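Local coordinates for invasion-associated protein (Mycobacterium tuberculosis, PDB 4LJ1) that probably binds peptidoglycan in the mycobacterial cell wall through an NlpC/p60 domain that has lost catalytic activity, at residues V10-G15 and A82-L87; R14-R19 and Q106-G111; D47-I52 and G68-V73; Y54-A59 and V98-G103. All blocks are in the same frame, centred on the assembly; numbering follows the deposited sequence. Where two conformers were deposited one is given.

Contact 1: residues V10-G15 and A82-L87; sequences VVIARG and ARKGDL
Ile12 and Lys84 meet in a small apolar contact in a partly buried part of the NlpC/p60 fold, where helix 5-16 faces the type II beta turn Arg83-Asp86 leading into strand 87-90. The pairing illustrates how a charged side chain can pack through its methylenes while its ammonium lies further out. Ile12 reaches across with its CD1 methyl: CG1 lies beside the backbone N (chi1 -72°), and chi2 of 169° extends the methyl toward the turn. Lys84 runs extended past it, crossing the isoleucine at about a right angle, so that one methyl rests against three successive carbons. Ile12 CD1 is 3.9 Å from Lys84 CB and equally 3.9 Å from Lys84 CD. Lys84 NZ continues toward Asp9, with which it makes only a long, weak ion pair. Gly85, with its positive phi of 96°, turns the chain, and its amide N lies 4.1 Å from Ile12 CD1. The turn is pinned from within and from outside. Asp86 N bonds to Arg83 O across it, backbone bonds from Gly85 and Asp86 join it to Tyr101 of strand 97-103, and Asp86 OD1 forms a salt bridge with Arg130. The other carboxylate oxygen, Asp86 OD2, accepts from Arg83 N at 2.9 Å, approached from above the carboxylate plane.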
loop_
_atom_site.group_PDB
_atom_site.type_symbol
_atom_site.label_atom_id
_atom_site.label_comp_id
_atom_site.label_asym_id
_atom_site.label_seq_id
_atom_site.Cartn_x
_atom_site.Cartn_y
_atom_site.Cartn_z
ATOM N N VAL A 10 13.875 -2.788 0.552
ATOM C CA VAL A 10 13.969 -1.325 0.513
ATOM C C VAL A 10 12.572 -0.706 0.593
ATOM O O VAL A 10 12.342 0.234 1.341
ATOM C CB VAL A 10 14.717 -0.826 -0.761
ATOM C CG1 VAL A 10 14.573 0.676 -0.933
ATOM C CG2 VAL A 10 16.196 -1.239 -0.720
ATOM N N VAL A 11 11.645 -1.215 -0.202
ATOM C CA VAL A 11 10.276 -0.708 -0.217
ATOM C C VAL A 11 9.634 -0.850 1.162
ATOM O O VAL A 11 9.012 0.080 1.701
ATOM C CB VAL A 11 9.478 -1.457 -1.293
ATOM C CG1 VAL A 11 7.987 -1.171 -1.188
ATOM C CG2 VAL A 11 9.998 -1.084 -2.667
ATOM N N ILE A 12 9.807 -2.020 1.760
ATOM C CA ILE A 12 9.246 -2.245 3.077
ATOM C C ILE A 12 9.870 -1.338 4.135
ATOM O O ILE A 12 9.162 -0.778 4.983
ATOM C CB ILE A 12 9.330 -3.742 3.474
ATOM C CG1 ILE A 12 8.315 -4.567 2.663
ATOM C CG2 ILE A 12 9.066 -3.919 4.973
ATOM C CD1 ILE A 12 8.463 -6.068 2.764
ATOM N N ALA A 13 11.192 -1.195 4.108
ATOM C CA ALA A 13 11.853 -0.321 5.068
ATOM C C ALA A 13 11.363 1.119 4.916
ATOM O O ALA A 13 11.168 1.809 5.896
ATOM C CB ALA A 13 13.356 -0.372 4.884
ATOM N N ARG A 14 11.149 1.577 3.690
ATOM C CA ARG A 14 10.610 2.937 3.486
ATOM C C ARG A 14 9.229 3.075 4.107
ATOM O O ARG A 14 8.953 4.048 4.799
ATOM C CB ARG A 14 10.523 3.272 2.023
ATOM C CG ARG A 14 11.865 3.590 1.407
ATOM C CD ARG A 14 11.796 3.625 -0.108
ATOM N NE ARG A 14 11.000 4.743 -0.597
ATOM C CZ ARG A 14 11.462 5.956 -0.911
ATOM N NH1 ARG A 14 12.750 6.263 -0.822
ATOM N NH2 ARG A 14 10.626 6.856 -1.358
ATOM N N GLY A 15 8.347 2.107 3.871
ATOM C CA GLY A 15 7.046 2.138 4.530
ATOM C C GLY A 15 7.129 2.164 6.048
ATOM O O GLY A 15 6.492 2.979 6.713
ATOM N N ALA A 82 0.647 -15.311 -1.692
ATOM C CA ALA A 82 1.117 -13.969 -1.288
ATOM C C ALA A 82 2.568 -13.985 -0.849
ATOM O O ALA A 82 3.045 -14.953 -0.258
ATOM C CB ALA A 82 0.252 -13.443 -0.155
ATOM N N ARG A 83 3.241 -12.868 -1.101
ATOM C CA ARG A 83 4.629 -12.641 -0.701
ATOM C C ARG A 83 4.750 -11.250 -0.116
ATOM O O ARG A 83 4.035 -10.339 -0.521
ATOM C CB ARG A 83 5.569 -12.753 -1.909
ATOM C CG ARG A 83 5.670 -14.151 -2.484
ATOM C CD ARG A 83 6.572 -14.156 -3.700
ATOM N NE ARG A 83 6.482 -15.422 -4.409
ATOM C CZ ARG A 83 7.013 -15.639 -5.603
ATOM N NH1 ARG A 83 7.668 -14.668 -6.220
ATOM N NH2 ARG A 83 6.882 -16.825 -6.176
ATOM N N LYS A 84 5.664 -11.065 0.826
ATOM C CA LYS A 84 5.909 -9.734 1.310
ATOM C C LYS A 84 6.199 -8.781 0.146
ATOM O O LYS A 84 6.847 -9.139 -0.845
ATOM C CB LYS A 84 6.985 -9.701 2.390
ATOM C CG LYS A 84 8.398 -10.061 2.000
ATOM C CD LYS A 84 9.327 -9.813 3.203
ATOM C CE LYS A 84 10.621 -10.597 3.165
ATOM N NZ LYS A 84 11.426 -10.325 4.389
ATOM N N GLY A 85 5.653 -7.571 0.256
ATOM C CA GLY A 85 5.718 -6.567 -0.792
ATOM C C GLY A 85 4.488 -6.531 -1.679
ATOM O O GLY A 85 4.244 -5.532 -2.353
ATOM N N ASP A 86 3.697 -7.598 -1.699
ATOM C CA ASP A 86 2.462 -7.574 -2.466
ATOM C C ASP A 86 1.516 -6.539 -1.828
ATOM O O ASP A 86 1.592 -6.276 -0.639
ATOM C CB ASP A 86 1.799 -8.949 -2.455
ATOM C CG ASP A 86 2.531 -10.002 -3.267
ATOM O OD1 ASP A 86 3.441 -9.652 -4.068
ATOM O OD2 ASP A 86 2.158 -11.194 -3.149
ATOM N N LEU A 87 0.613 -6.019 -2.637
ATOM C CA LEU A 87 -0.402 -5.061 -2.176
ATOM C C LEU A 87 -1.722 -5.771 -1.904
ATOM O O LEU A 87 -2.178 -6.596 -2.708
ATOM C CB LEU A 87 -0.601 -4.001 -3.255
ATOM C CG LEU A 87 0.607 -3.123 -3.598
ATOM C CD1 LEU A 87 0.237 -2.168 -4.724
ATOM C CD2 LEU A 87 1.083 -2.372 -2.362
#

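Contact 2: residues R14-R19 and Q106-G111; sequences RGLSQR and QMLEVG
Leu108, on strand 106-110 of the antiparallel sheet in this NlpC/p60 domain, packs against helix 5-16 at Gly15 and Leu16 and against Arg19 just beyond. The contact across the segments is entirely van der Waals. With CG anti to the backbone N (chi1 -175°), Leu108 sends its two methyls to different places. CD2 presses on bare glycine backbone: Leu108 CD2 stands 3.3 Å from Gly15 C, a tight fit that depends on there being no side chain in between. CD2 also lies beside Leu16 N, while CD1 meets the Leu16 side chain, whose CD2 approaches to 4.2 Å of Leu108 CD1; Arg19 CG borders the same methyl at 4.3 Å. Val114 and Leu51 pack on Leu108 as well.

Hydrogen bonds act within 14-19 rather than across the contact. Ser17 OG donates to Arg14 O at 2.7 Å and itself accepts from Gln18 NE2, linking three side-chain and backbone groups in a short chain. The type I turn Leu16-Arg19 folds the arginine back, and one face of its guanidinium is covered, toward the rim, by Leu16 CD2. Leu16 O is held by two donors from opposite faces of its plane: Arg19 N at 3.2 Å and Arg19 NE at 2.9 Å.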
loop_
_atom_site.group_PDB
_atom_site.type_symbol
_atom_site.label_atom_id
_atom_site.label_comp_id
_atom_site.label_asym_id
_atom_site.label_seq_id
_atom_site.Cartn_x
_atom_site.Cartn_y
_atom_site.Cartn_z
ATOM N N ARG A 14 11.149 1.577 3.690
ATOM C CA ARG A 14 10.610 2.937 3.486
ATOM C C ARG A 14 9.229 3.075 4.107
ATOM O O ARG A 14 8.953 4.048 4.799
ATOM C CB ARG A 14 10.523 3.272 2.023
ATOM C CG ARG A 14 11.865 3.590 1.407
ATOM C CD ARG A 14 11.796 3.625 -0.108
ATOM N NE ARG A 14 11.000 4.743 -0.597
ATOM C CZ ARG A 14 11.462 5.956 -0.911
ATOM N NH1 ARG A 14 12.750 6.263 -0.822
ATOM N NH2 ARG A 14 10.626 6.856 -1.358
ATOM N N GLY A 15 8.347 2.107 3.871
ATOM C CA GLY A 15 7.046 2.138 4.530
ATOM C C GLY A 15 7.129 2.164 6.048
ATOM O O GLY A 15 6.492 2.979 6.713
ATOM N N LEU A 16 7.904 1.221 6.598
ATOM C CA LEU A 16 8.051 1.114 8.045
ATOM C C LEU A 16 8.638 2.375 8.691
ATOM O O LEU A 16 8.312 2.694 9.822
ATOM C CB LEU A 16 8.896 -0.106 8.421
ATOM C CG LEU A 16 8.253 -1.480 8.190
ATOM C CD1 LEU A 16 9.283 -2.570 8.470
ATOM C CD2 LEU A 16 7.017 -1.665 9.064
ATOM N N SER A 17 9.485 3.107 7.969
ATOM C CA SER A 17 10.038 4.346 8.495
ATOM C C SER A 17 8.988 5.415 8.774
ATOM O O SER A 17 9.270 6.388 9.457
ATOM C CB SER A 17 11.085 4.917 7.533
ATOM O OG SER A 17 10.516 5.511 6.369
ATOM N N GLN A 18 7.791 5.263 8.225
ATOM C CA GLN A 18 6.706 6.233 8.375
ATOM C C GLN A 18 5.694 5.845 9.456
ATOM O O GLN A 18 4.695 6.521 9.604
ATOM C CB GLN A 18 5.992 6.445 7.032
ATOM C CG GLN A 18 6.940 6.847 5.916
ATOM C CD GLN A 18 7.680 8.132 6.259
ATOM O OE1 GLN A 18 7.063 9.161 6.523
ATOM N NE2 GLN A 18 9.012 8.048 6.349
ATOM N N ARG A 19 5.962 4.790 10.222
ATOM C CA ARG A 19 5.065 4.414 11.301
ATOM C C ARG A 19 4.831 5.593 12.240
ATOM O O ARG A 19 5.769 6.317 12.588
ATOM C CB ARG A 19 5.632 3.243 12.104
ATOM C CG ARG A 19 5.435 1.904 11.403
ATOM C CD ARG A 19 6.126 0.776 12.114
ATOM N NE ARG A 19 7.569 0.814 11.911
ATOM C CZ ARG A 19 8.397 -0.088 12.413
ATOM N NH1 ARG A 19 9.701 -0.015 12.177
ATOM N NH2 ARG A 19 7.938 -1.090 13.153
ATOM N N GLN A 106 0.854 -9.959 8.424
ATOM C CA GLN A 106 0.905 -8.568 8.843
ATOM C C GLN A 106 0.876 -7.655 7.624
ATOM O O GLN A 106 1.409 -7.983 6.566
ATOM C CB GLN A 106 2.190 -8.296 9.633
ATOM C CG GLN A 106 2.411 -9.197 10.836
ATOM C CD GLN A 106 1.405 -8.946 11.935
ATOM O OE1 GLN A 106 0.771 -7.899 11.993
ATOM N NE2 GLN A 106 1.253 -9.918 12.822
ATOM N N MET A 107 0.277 -6.470 7.806
ATOM C CA MET A 107 0.262 -5.461 6.770
ATOM C C MET A 107 0.596 -4.101 7.339
ATOM O O MET A 107 0.361 -3.831 8.501
ATOM C CB MET A 107 -1.096 -5.414 6.075
ATOM C CG MET A 107 -2.288 -5.026 6.923
ATOM S SD MET A 107 -3.833 -5.185 5.991
ATOM C CE MET A 107 -4.990 -4.582 7.239
ATOM N N LEU A 108 1.109 -3.220 6.486
ATOM C CA LEU A 108 1.323 -1.815 6.800
ATOM C C LEU A 108 0.159 -1.041 6.165
ATOM O O LEU A 108 -0.041 -1.107 4.957
ATOM C CB LEU A 108 2.662 -1.341 6.223
ATOM C CG LEU A 108 3.048 0.086 6.582
ATOM C CD1 LEU A 108 3.381 0.226 8.052
ATOM C CD2 LEU A 108 4.204 0.570 5.705
ATOM N N GLU A 109 -0.590 -0.338 7.007
ATOM C CA GLU A 109 -1.764 0.387 6.596
ATOM C C GLU A 109 -1.764 1.791 7.168
ATOM O O GLU A 109 -0.938 2.138 8.006
ATOM C CB GLU A 109 -3.033 -0.343 7.058
ATOM C CG GLU A 109 -3.165 -0.387 8.564
ATOM C CD GLU A 109 -4.522 -0.831 9.014
ATOM O OE1 GLU A 109 -5.451 -0.895 8.180
ATOM O OE2 GLU A 109 -4.685 -1.014 10.216
ATOM N N VAL A 110 -2.718 2.598 6.735
ATOM C CA VAL A 110 -2.977 3.877 7.381
ATOM C C VAL A 110 -4.311 3.774 8.089
ATOM O O VAL A 110 -5.348 3.645 7.452
ATOM C CB VAL A 110 -2.958 5.067 6.403
ATOM C CG1 VAL A 110 -3.052 6.364 7.194
ATOM C CG2 VAL A 110 -1.701 5.052 5.557
ATOM N N GLY A 111 -4.258 3.756 9.416
ATOM C CA GLY A 111 -5.435 3.909 10.271
ATOM C C GLY A 111 -5.523 5.355 10.696
ATOM O O GLY A 111 -5.478 6.236 9.859
#

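Contact 3: residues D47-I52 and G68-V73; sequences DASGLI and GQMYKV
Met70 sets its CE methyl against Ser49 and Ile52, joining helix 67-73 to helix 48-57 in the buried heart of the domain; within 68-73 it alone makes the contact. Along that segment, Gly68 comes first and contributes backbone, its carbonyl taking the helical bond from Lys72 N, and Gln69 O in the same way accepts from Val73 N. Met70, between them in the helix, points at the other segment. Its CG lies beside the backbone N (chi1 -67°), and the chain beyond is fully extended, which delivers the terminal methyl across a CA separation of 9.1 Å between Met70 and Ser49. Met70 CE lies 4.0 Å from Ile52 CG2 and also 4.0 Å from Ser49 O, while Met70 SD passes 4.1 Å from Ile52 CG2. Ser49 OG is 4.1 Å from Met70 CE in one of two conformers, so this detail is tentative. Tyr71 turns to another face, where its ring meets Phe89 edge-to-face and Lys76 in a cation-pi contact.

The helix that Met70 meets begins at Asp47, its N-cap, whose OD1 accepts from Gly50 N at 2.9 Å. Arg65 ties down this start, its side chain in a salt bridge with Asp47 and its carbonyl hydrogen-bonded to Ser49 OG. Asp47-Ala48-Ser49-Gly50 corresponds to the Asp-Cys-Ser-Gly signature of active NlpC/p60 enzymes, with Ala48 where their nucleophilic cysteine would be, consistent with a non-catalytic domain. The chemistry thus divides: polar groups organise the helix start, whereas the helices are joined by a thioether held by van der Waals packing, with no hydrogen bond across the segments.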
loop_
_atom_site.group_PDB
_atom_site.type_symbol
_atom_site.label_atom_id
_atom_site.label_comp_id
_atom_site.label_asym_id
_atom_site.label_seq_id
_atom_site.Cartn_x
_atom_site.Cartn_y
_atom_site.Cartn_z
ATOM N N ASP A 47 -2.477 9.497 3.203
ATOM C CA ASP A 47 -3.564 8.547 3.036
ATOM C C ASP A 47 -2.976 7.216 2.543
ATOM O O ASP A 47 -1.764 7.081 2.354
ATOM C CB ASP A 47 -4.699 9.078 2.169
ATOM C CG ASP A 47 -4.341 9.296 0.725
ATOM O OD1 ASP A 47 -3.203 9.019 0.296
ATOM O OD2 ASP A 47 -5.218 9.813 -0.002
ATOM N N ALA A 48 -3.815 6.194 2.390
ATOM C CA ALA A 48 -3.310 4.847 2.074
ATOM C C ALA A 48 -2.515 4.859 0.770
ATOM O O ALA A 48 -1.417 4.312 0.670
ATOM C CB ALA A 48 -4.458 3.851 1.981
ATOM N N SER A 49 -3.063 5.510 -0.251
ATOM C CA SER A 49 -2.429 5.617 -1.563
ATOM C C SER A 49 -1.085 6.327 -1.499
ATOM O O SER A 49 -0.101 5.939 -2.138
ATOM C CB SER A 49 -3.376 6.336 -2.534
ATOM O OG SER A 49 -4.367 5.385 -2.902
ATOM N N GLY A 50 -1.049 7.412 -0.743
ATOM C CA GLY A 50 0.156 8.194 -0.608
ATOM C C GLY A 50 1.270 7.374 0.020
ATOM O O GLY A 50 2.428 7.460 -0.398
ATOM N N LEU A 51 0.940 6.586 1.044
ATOM C CA LEU A 51 1.948 5.765 1.708
ATOM C C LEU A 51 2.514 4.735 0.732
ATOM O O LEU A 51 3.735 4.517 0.689
ATOM C CB LEU A 51 1.345 5.067 2.923
ATOM C CG LEU A 51 2.284 4.098 3.643
ATOM C CD1 LEU A 51 3.477 4.830 4.293
ATOM C CD2 LEU A 51 1.511 3.312 4.703
ATOM N N ILE A 52 1.642 4.065 -0.006
ATOM C CA ILE A 52 2.090 3.047 -0.967
ATOM C C ILE A 52 2.951 3.666 -2.056
ATOM O O ILE A 52 3.978 3.103 -2.441
ATOM C CB ILE A 52 0.872 2.286 -1.572
ATOM C CG1 ILE A 52 0.152 1.452 -0.550
ATOM C CG2 ILE A 52 1.265 1.458 -2.765
ATOM C CD1 ILE A 52 1.026 0.597 0.278
ATOM N N GLY A 68 -8.111 1.792 -6.795
ATOM C CA GLY A 68 -8.779 1.057 -7.859
ATOM C C GLY A 68 -7.934 0.961 -9.113
ATOM O O GLY A 68 -7.953 -0.052 -9.807
ATOM N N GLN A 69 -7.170 2.005 -9.405
ATOM C CA GLN A 69 -6.327 1.966 -10.599
ATOM C C GLN A 69 -5.101 1.063 -10.365
ATOM O O GLN A 69 -4.706 0.298 -11.249
ATOM C CB GLN A 69 -5.907 3.362 -11.031
ATOM C CG GLN A 69 -5.177 3.368 -12.375
ATOM C CD GLN A 69 -6.006 2.957 -13.587
ATOM O OE1 GLN A 69 -7.242 2.969 -13.566
ATOM N NE2 GLN A 69 -5.309 2.593 -14.668
ATOM N N MET A 70 -4.502 1.142 -9.186
ATOM C CA MET A 70 -3.442 0.212 -8.828
ATOM C C MET A 70 -3.901 -1.240 -8.991
ATOM O O MET A 70 -3.186 -2.085 -9.535
ATOM C CB MET A 70 -3.028 0.391 -7.368
ATOM C CG MET A 70 -2.340 1.713 -7.004
ATOM S SD MET A 70 -1.988 1.702 -5.220
ATOM C CE MET A 70 -1.393 3.369 -4.978
ATOM N N TYR A 71 -5.100 -1.531 -8.526
ATOM C CA TYR A 71 -5.649 -2.886 -8.630
ATOM C C TYR A 71 -5.899 -3.326 -10.088
ATOM O O TYR A 71 -5.530 -4.425 -10.495
ATOM C CB TYR A 71 -6.962 -3.002 -7.851
ATOM C CG TYR A 71 -7.509 -4.403 -7.801
ATOM C CD1 TYR A 71 -6.959 -5.332 -6.934
ATOM C CD2 TYR A 71 -8.568 -4.811 -8.629
ATOM C CE1 TYR A 71 -7.455 -6.616 -6.846
ATOM C CE2 TYR A 71 -9.061 -6.101 -8.549
ATOM C CZ TYR A 71 -8.489 -6.999 -7.655
ATOM O OH TYR A 71 -8.955 -8.281 -7.548
ATOM N N LYS A 72 -6.586 -2.472 -10.845
ATOM C CA LYS A 72 -6.939 -2.755 -12.237
ATOM C C LYS A 72 -5.742 -3.212 -13.029
ATOM O O LYS A 72 -5.816 -4.199 -13.784
ATOM C CB LYS A 72 -7.559 -1.518 -12.891
ATOM C CG LYS A 72 -8.019 -1.734 -14.326
ATOM C CD LYS A 72 -8.664 -0.463 -14.868
ATOM C CE LYS A 72 -9.174 -0.615 -16.292
ATOM N NZ LYS A 72 -9.621 0.687 -16.864
ATOM N N VAL A 73 -4.638 -2.486 -12.893
ATOM C CA VAL A 73 -3.475 -2.727 -13.766
ATOM C C VAL A 73 -2.495 -3.769 -13.229
ATOM O O VAL A 73 -1.645 -4.263 -13.984
ATOM C CB VAL A 73 -2.716 -1.413 -14.082
ATOM C CG1 VAL A 73 -3.631 -0.370 -14.745
ATOM C CG2 VAL A 73 -2.012 -0.866 -12.850
#

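Contact 4: residues Y54-A59 and V98-G103; sequences YAYAGA and VALYLG
The Tyr56 ring meets Leu100 CD1 obliquely at CE2. A second ring, that of Tyr101 on the strand, has Gly103 N 3.5 Å above the centre of one face. The packing of Ala55 and Tyr56 on Leu100 belongs to the layering of an NlpC/p60 domain, in which helix 48-57 lies on the four-stranded antiparallel sheet.

Leu100 is the strand segment's single side chain in this contact. Its CG is anti to the backbone N (chi1 -178°), which raises both methyls from the sheet toward the helix, and they divide the work. Leu100 CD1 approaches Tyr56 CE2 to 3.9 Å, and Leu100 CD2 lies a looser 4.5 Å from Ala55 CB. The small alanine lets the backbones come to 8.9 Å at Ala55 CA and Leu100 CA, and Val11 of helix 5-16 also packs on Ala55. Ile52 and Leu87 also pack on Leu100.

Tyr56 is unusual in its first torsion: chi1 of -98° lies away from the staggered values, and the end of the side chain comes nearer the strand than the direction of its CB suggests. That placement brings the phenol to the turn before strand 87-90, a polar end-point for a largely apolar side chain, where Tyr56 OH hydrogen-bonds Gly85 O.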
loop_
_atom_site.group_PDB
_atom_site.type_symbol
_atom_site.label_atom_id
_atom_site.label_comp_id
_atom_site.label_asym_id
_atom_site.label_seq_id
_atom_site.Cartn_x
_atom_site.Cartn_y
_atom_site.Cartn_z
ATOM N N TYR A 54 4.821 6.341 -1.750
ATOM C CA TYR A 54 6.103 6.651 -1.126
ATOM C C TYR A 54 6.975 5.401 -1.033
ATOM O O TYR A 54 8.157 5.398 -1.391
ATOM C CB TYR A 54 5.885 7.246 0.278
ATOM C CG TYR A 54 7.190 7.526 0.994
ATOM C CD1 TYR A 54 8.035 8.535 0.554
ATOM C CD2 TYR A 54 7.628 6.712 2.054
ATOM C CE1 TYR A 54 9.255 8.759 1.168
ATOM C CE2 TYR A 54 8.861 6.918 2.667
ATOM C CZ TYR A 54 9.660 7.957 2.223
ATOM O OH TYR A 54 10.892 8.185 2.810
ATOM N N ALA A 55 6.399 4.313 -0.536
ATOM C CA ALA A 55 7.164 3.091 -0.341
ATOM C C ALA A 55 7.728 2.599 -1.673
ATOM O O ALA A 55 8.940 2.329 -1.788
ATOM C CB ALA A 55 6.321 2.011 0.351
ATOM N N TYR A 56 6.870 2.469 -2.676
ATOM C CA TYR A 56 7.276 1.872 -3.952
ATOM C C TYR A 56 8.168 2.777 -4.799
ATOM O O TYR A 56 8.836 2.276 -5.706
ATOM C CB TYR A 56 6.073 1.292 -4.741
ATOM C CG TYR A 56 5.974 -0.204 -4.502
ATOM C CD1 TYR A 56 6.943 -1.046 -5.059
ATOM C CD2 TYR A 56 4.995 -0.786 -3.689
ATOM C CE1 TYR A 56 6.939 -2.408 -4.810
ATOM C CE2 TYR A 56 4.991 -2.167 -3.437
ATOM C CZ TYR A 56 5.960 -2.965 -4.009
ATOM O OH TYR A 56 5.980 -4.327 -3.763
ATOM N N ALA A 57 8.245 4.084 -4.512
ATOM C CA ALA A 57 9.240 4.930 -5.160
ATOM C C ALA A 57 10.646 4.412 -4.828
ATOM O O ALA A 57 11.573 4.662 -5.596
ATOM C CB ALA A 57 9.054 6.374 -4.744
ATOM N N GLY A 58 10.816 3.663 -3.744
ATOM C CA GLY A 58 12.117 3.033 -3.434
ATOM C C GLY A 58 12.598 2.038 -4.470
ATOM O O GLY A 58 13.801 1.760 -4.569
ATOM N N ALA A 59 11.668 1.505 -5.250
ATOM C CA ALA A 59 11.935 0.590 -6.350
ATOM C C ALA A 59 12.019 1.313 -7.702
ATOM O O ALA A 59 12.117 0.680 -8.743
ATOM C CB ALA A 59 10.864 -0.496 -6.388
ATOM N N VAL A 98 -5.908 0.407 0.083
ATOM C CA VAL A 98 -4.737 -0.416 -0.213
ATOM C C VAL A 98 -3.831 -0.462 0.996
ATOM O O VAL A 98 -3.771 0.525 1.754
ATOM C CB VAL A 98 -4.011 0.108 -1.488
ATOM C CG1 VAL A 98 -3.510 1.555 -1.311
ATOM C CG2 VAL A 98 -2.885 -0.822 -1.920
ATOM N N ALA A 99 -3.116 -1.570 1.166
ATOM C CA ALA A 99 -2.158 -1.766 2.240
ATOM C C ALA A 99 -0.990 -2.574 1.699
ATOM O O ALA A 99 -1.112 -3.212 0.665
ATOM C CB ALA A 99 -2.808 -2.471 3.428
ATOM N N LEU A 100 0.137 -2.533 2.398
ATOM C CA LEU A 100 1.349 -3.223 1.968
ATOM C C LEU A 100 1.517 -4.508 2.790
ATOM O O LEU A 100 1.634 -4.463 4.019
ATOM C CB LEU A 100 2.553 -2.312 2.186
ATOM C CG LEU A 100 3.936 -2.831 1.758
ATOM C CD1 LEU A 100 4.002 -3.083 0.252
ATOM C CD2 LEU A 100 5.027 -1.882 2.197
ATOM N N TYR A 101 1.519 -5.672 2.128
ATOM C CA TYR A 101 1.715 -6.925 2.844
ATOM C C TYR A 101 3.163 -7.062 3.284
ATOM O O TYR A 101 4.076 -6.872 2.491
ATOM C CB TYR A 101 1.306 -8.120 1.971
ATOM C CG TYR A 101 1.289 -9.449 2.719
ATOM C CD1 TYR A 101 0.713 -9.552 3.975
ATOM C CD2 TYR A 101 1.868 -10.586 2.191
ATOM C CE1 TYR A 101 0.711 -10.731 4.675
ATOM C CE2 TYR A 101 1.836 -11.790 2.886
ATOM C CZ TYR A 101 1.268 -11.856 4.140
ATOM O OH TYR A 101 1.244 -13.032 4.887
ATOM N N LEU A 102 3.360 -7.422 4.551
ATOM C CA LEU A 102 4.697 -7.536 5.134
ATOM C C LEU A 102 5.159 -8.972 5.310
ATOM O O LEU A 102 6.291 -9.194 5.745
ATOM C CB LEU A 102 4.731 -6.850 6.497
ATOM C CG LEU A 102 4.368 -5.370 6.517
ATOM C CD1 LEU A 102 4.244 -4.851 7.931
ATOM C CD2 LEU A 102 5.384 -4.546 5.722
ATOM N N GLY A 103 4.302 -9.925 4.957
ATOM C CA GLY A 103 4.528 -11.321 5.261
ATOM C C GLY A 103 4.040 -11.665 6.656
ATOM O O GLY A 103 3.751 -10.787 7.485
#

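How the contacts relate
Contacts 3 and 4 are buried and both use helix 48-57, which meets helix 67-73 through a methionine and the sheet through a leucine. Contacts 1 and 2 share helix 5-16 and are only partly buried: one ends in an exposed lysine chain, the other in an arginine folded over its own turn. All four rest on apolar touching, and no hydrogen bond crosses any of the four pairs of segments. Such bonds link one contact to another instead: Tyr56 OH to Gly85 O joins contacts 1 and 4, whose centres lie only about 4 Å apart, and Leu108 N to Leu100 O joins contacts 2 and 4 through neighbouring strands of one sheet.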